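Side-chain contact in laccase (Botrytis aclada, PDB 3SQR), which probably oxidises hydroquinone-like phenols with copper ions, reducing dioxygen to water, and thereby serves lignin degradation and the detoxification of lignin-derived products: residues W448-I453 with A489-V494. Numbering follows the deposited sequence.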
ATOM      1  N   TRP A 448      -4.792  16.804  17.912  1.00 32.47           N
ATOM      2  CA  TRP A 448      -5.027  15.472  17.340  1.00 31.82           C
ATOM      3  C   TRP A 448      -6.424  15.346  16.818  1.00 31.10           C
ATOM      4  O   TRP A 448      -7.367  16.053  17.266  1.00 29.18           O
ATOM      5  CB  TRP A 448      -4.784  14.395  18.372  1.00 32.79           C
ATOM      6  CG  TRP A 448      -3.418  14.284  18.770  1.00 31.49           C
ATOM      7  CD1 TRP A 448      -2.743  15.110  19.615  1.00 33.40           C
ATOM      8  CD2 TRP A 448      -2.497  13.248  18.385  1.00 32.68           C
ATOM      9  NE1 TRP A 448      -1.457  14.667  19.771  1.00 33.59           N
ATOM     10  CE2 TRP A 448      -1.263  13.552  18.992  1.00 30.03           C
ATOM     11  CE3 TRP A 448      -2.579  12.144  17.556  1.00 29.92           C
ATOM     12  CZ2 TRP A 448      -0.142  12.750  18.847  1.00 34.05           C
ATOM     13  CZ3 TRP A 448      -1.466  11.350  17.398  1.00 29.40           C
ATOM     14  CH2 TRP A 448      -0.259  11.656  18.039  1.00 32.84           C
ATOM     15  N   VAL A 449      -6.566  14.461  15.827  1.00 28.15           N
ATOM     16  CA  VAL A 449      -7.858  14.022  15.368  1.00 27.98           C
ATOM     17  C   VAL A 449      -7.977  12.519  15.560  1.00 27.32           C
ATOM     18  O   VAL A 449      -6.998  11.820  15.333  1.00 25.32           O
ATOM     19  CB  VAL A 449      -8.137  14.401  13.902  1.00 29.60           C
ATOM     20  CG1 VAL A 449      -7.054  13.900  12.956  1.00 33.16           C
ATOM     21  CG2 VAL A 449      -9.487  13.835  13.489  1.00 32.37           C
ATOM     22  N   VAL A 450      -9.120  12.067  16.081  1.00 25.39           N
ATOM     23  CA  VAL A 450      -9.512  10.646  16.017  1.00 26.38           C
ATOM     24  C   VAL A 450     -10.589  10.564  14.946  1.00 25.75           C
ATOM     25  O   VAL A 450     -11.619  11.270  14.957  1.00 26.95           O
ATOM     26  CB  VAL A 450      -9.999  10.060  17.308  1.00 25.91           C
ATOM     27  CG1 VAL A 450     -10.645   8.645  17.055  1.00 26.75           C
ATOM     28  CG2 VAL A 450      -8.889   9.955  18.299  1.00 25.12           C
ATOM     29  N   TYR A 451     -10.296   9.757  13.936  1.00 26.90           N
ATOM     30  CA  TYR A 451     -11.183   9.576  12.831  1.00 25.29           C
ATOM     31  C   TYR A 451     -11.741   8.180  12.986  1.00 25.98           C
ATOM     32  O   TYR A 451     -10.991   7.183  13.069  1.00 26.41           O
ATOM     33  CB  TYR A 451     -10.438   9.695  11.495  1.00 24.43           C
ATOM     34  CG  TYR A 451     -11.288   9.434  10.305  1.00 24.79           C
ATOM     35  CD1 TYR A 451     -12.239  10.344   9.881  1.00 28.44           C
ATOM     36  CD2 TYR A 451     -11.126   8.268   9.551  1.00 27.06           C
ATOM     37  CE1 TYR A 451     -12.992  10.112   8.768  1.00 27.13           C
ATOM     38  CE2 TYR A 451     -11.903   8.033   8.448  1.00 25.86           C
ATOM     39  CZ  TYR A 451     -12.828   8.956   8.051  1.00 29.27           C
ATOM     40  OH  TYR A 451     -13.597   8.700   6.934  1.00 29.97           O
ATOM     41  N   VAL A 452     -13.059   8.108  13.102  1.00 26.39           N
ATOM     42  CA  VAL A 452     -13.742   6.827  13.275  1.00 25.65           C
ATOM     43  C   VAL A 452     -14.473   6.557  11.974  1.00 26.67           C
ATOM     44  O   VAL A 452     -15.287   7.322  11.550  1.00 25.24           O
ATOM     45  CB  VAL A 452     -14.788   6.822  14.461  1.00 26.27           C
ATOM     46  CG1 VAL A 452     -15.507   5.453  14.505  1.00 26.35           C
ATOM     47  CG2 VAL A 452     -14.114   7.006  15.818  1.00 25.00           C
ATOM     48  N   ILE A 453     -14.182   5.420  11.364  1.00 25.69           N
ATOM     49  CA  ILE A 453     -14.875   5.056  10.174  1.00 25.69           C
ATOM     50  C   ILE A 453     -15.613   3.752  10.504  1.00 24.53           C
ATOM     51  O   ILE A 453     -15.048   2.807  11.049  1.00 23.28           O
ATOM     52  CB  ILE A 453     -13.939   4.908   8.954  1.00 24.25           C
ATOM     53  CG1 ILE A 453     -14.778   4.582   7.712  1.00 28.98           C
ATOM     54  CG2 ILE A 453     -12.790   3.932   9.246  1.00 27.10           C
ATOM     55  CD1 ILE A 453     -14.035   4.745   6.393  1.00 29.56           C
ATOM     56  N   ALA A 489     -14.318   5.904  25.235  1.00 37.03           N
ATOM     57  CA  ALA A 489     -13.665   5.655  26.487  1.00 37.96           C
ATOM     58  C   ALA A 489     -12.854   4.393  26.468  1.00 38.51           C
ATOM     59  O   ALA A 489     -12.012   4.225  27.319  1.00 40.07           O
ATOM     60  N   LYS A 490     -13.118   3.495  25.508  1.00 37.96           N
ATOM     61  CA  LYS A 490     -12.328   2.302  25.334  1.00 38.01           C
ATOM     62  C   LYS A 490     -11.155   2.420  24.324  1.00 35.72           C
ATOM     63  O   LYS A 490     -10.387   1.481  24.173  1.00 37.72           O
ATOM     64  CB  LYS A 490     -13.241   1.144  24.911  1.00 39.63           C
ATOM     65  CG  LYS A 490     -14.123   0.600  26.060  1.00 44.11           C
ATOM     66  CD  LYS A 490     -13.481  -0.669  26.703  1.00 48.91           C
ATOM     67  CE  LYS A 490     -14.006  -0.995  28.118  1.00 51.56           C
ATOM     68  NZ  LYS A 490     -13.396  -2.283  28.594  1.00 52.12           N
ATOM     69  N   PHE A 491     -11.016   3.549  23.653  1.00 34.70           N
ATOM     70  CA  PHE A 491      -9.827   3.823  22.810  1.00 32.38           C
ATOM     71  C   PHE A 491      -8.552   3.618  23.582  1.00 33.83           C
ATOM     72  O   PHE A 491      -8.454   4.008  24.776  1.00 33.79           O
ATOM     73  CB  PHE A 491      -9.821   5.277  22.350  1.00 32.20           C
ATOM     74  CG  PHE A 491     -10.870   5.628  21.382  1.00 29.61           C
ATOM     75  CD1 PHE A 491     -11.637   4.631  20.736  1.00 30.00           C
ATOM     76  CD2 PHE A 491     -11.081   6.964  21.038  1.00 29.25           C
ATOM     77  CE1 PHE A 491     -12.569   4.970  19.828  1.00 24.68           C
ATOM     78  CE2 PHE A 491     -12.027   7.291  20.109  1.00 28.15           C
ATOM     79  CZ  PHE A 491     -12.797   6.289  19.514  1.00 28.82           C
ATOM     80  N   ASN A 492      -7.556   3.026  22.930  1.00 31.74           N
ATOM     81  CA  ASN A 492      -6.234   2.953  23.485  1.00 31.01           C
ATOM     82  C   ASN A 492      -5.399   4.100  22.930  1.00 30.50           C
ATOM     83  O   ASN A 492      -5.051   4.123  21.749  1.00 29.40           O
ATOM     84  CB  ASN A 492      -5.616   1.611  23.162  1.00 30.63           C
ATOM     85  CG  ASN A 492      -4.181   1.457  23.638  1.00 33.22           C
ATOM     86  OD1 ASN A 492      -3.479   0.572  23.138  1.00 39.19           O
ATOM     87  ND2 ASN A 492      -3.745   2.263  24.611  1.00 31.06           N
ATOM     88  N   LEU A 493      -5.050   5.048  23.808  1.00 29.51           N
ATOM     89  CA  LEU A 493      -4.284   6.229  23.413  1.00 29.07           C
ATOM     90  C   LEU A 493      -2.812   6.167  23.755  1.00 29.97           C
ATOM     91  O   LEU A 493      -2.040   7.048  23.359  1.00 30.78           O
ATOM     92  CB  LEU A 493      -4.928   7.493  24.034  1.00 30.31           C
ATOM     93  CG  LEU A 493      -6.415   7.678  23.754  1.00 28.21           C
ATOM     94  CD1 LEU A 493      -6.971   8.877  24.570  1.00 32.54           C
ATOM     95  CD2 LEU A 493      -6.767   7.891  22.264  1.00 26.66           C
ATOM     96  N   VAL A 494      -2.424   5.101  24.421  1.00 29.17           N
ATOM     97  CA  VAL A 494      -1.086   4.906  24.910  1.00 29.88           C
ATOM     98  C   VAL A 494      -0.327   3.889  24.081  1.00 28.76           C
ATOM     99  O   VAL A 494      -0.542   2.638  24.180  1.00 29.22           O
ATOM    100  CB  VAL A 494      -1.061   4.395  26.375  1.00 30.22           C
ATOM    101  CG1 VAL A 494       0.360   4.289  26.809  1.00 31.50           C
ATOM    102  CG2 VAL A 494      -1.838   5.390  27.263  1.00 32.01           C
TER
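Phe491 reaches from its loop to Val450 and Val452, two residues of one strand whose side chains leave the same face of the sheet, and the contact is wholly apolar. CE2 of the Phe491 ring lies 3.6 Å from CG1 of Val450, with CZ of Phe491 about 4.0 Å from that same methyl. The side chains of Val450 and Phe491 approach from opposite directions, and the methyl meets the ring at a slant. On Val450 it is the branch anti to the backbone N (chi1 169°) that does the touching. Val452 uses its other branch: CG2, anti to the carbonyl carbon, comes to 4.0 Å from CZ of Phe491, again obliquely. The far end of the ring is therefore shared between methyls two residues apart, while the backbones stay well separated, with 9.6 Å between CA of Val450 and CA of Phe491.

The case illustrates how a loop can lay an aromatic side chain on one face of the beta-sheet whose strands it connects. Both segments belong to the third cupredoxin-like domain of this multicopper oxidase; strand 448-455 runs inside a six-stranded mixed sheet, and the loop joins strands 472-478 and 498-499 of that same sheet. Tyr387 and Ala511, on the two strands flanking 448-455, also touch the side chain of Phe491, as do Val475 and Ala476 on strand 472-478, beyond 509-515; Leu493 adds a further contact with Val475.

No hydrogen bond crosses between the segments. Within the loop, ND2 of Asn492 donates to O of Val494 over 3.3 Å, a bent bond (137° at the hydrogen) whose donor sits above the carbonyl plane.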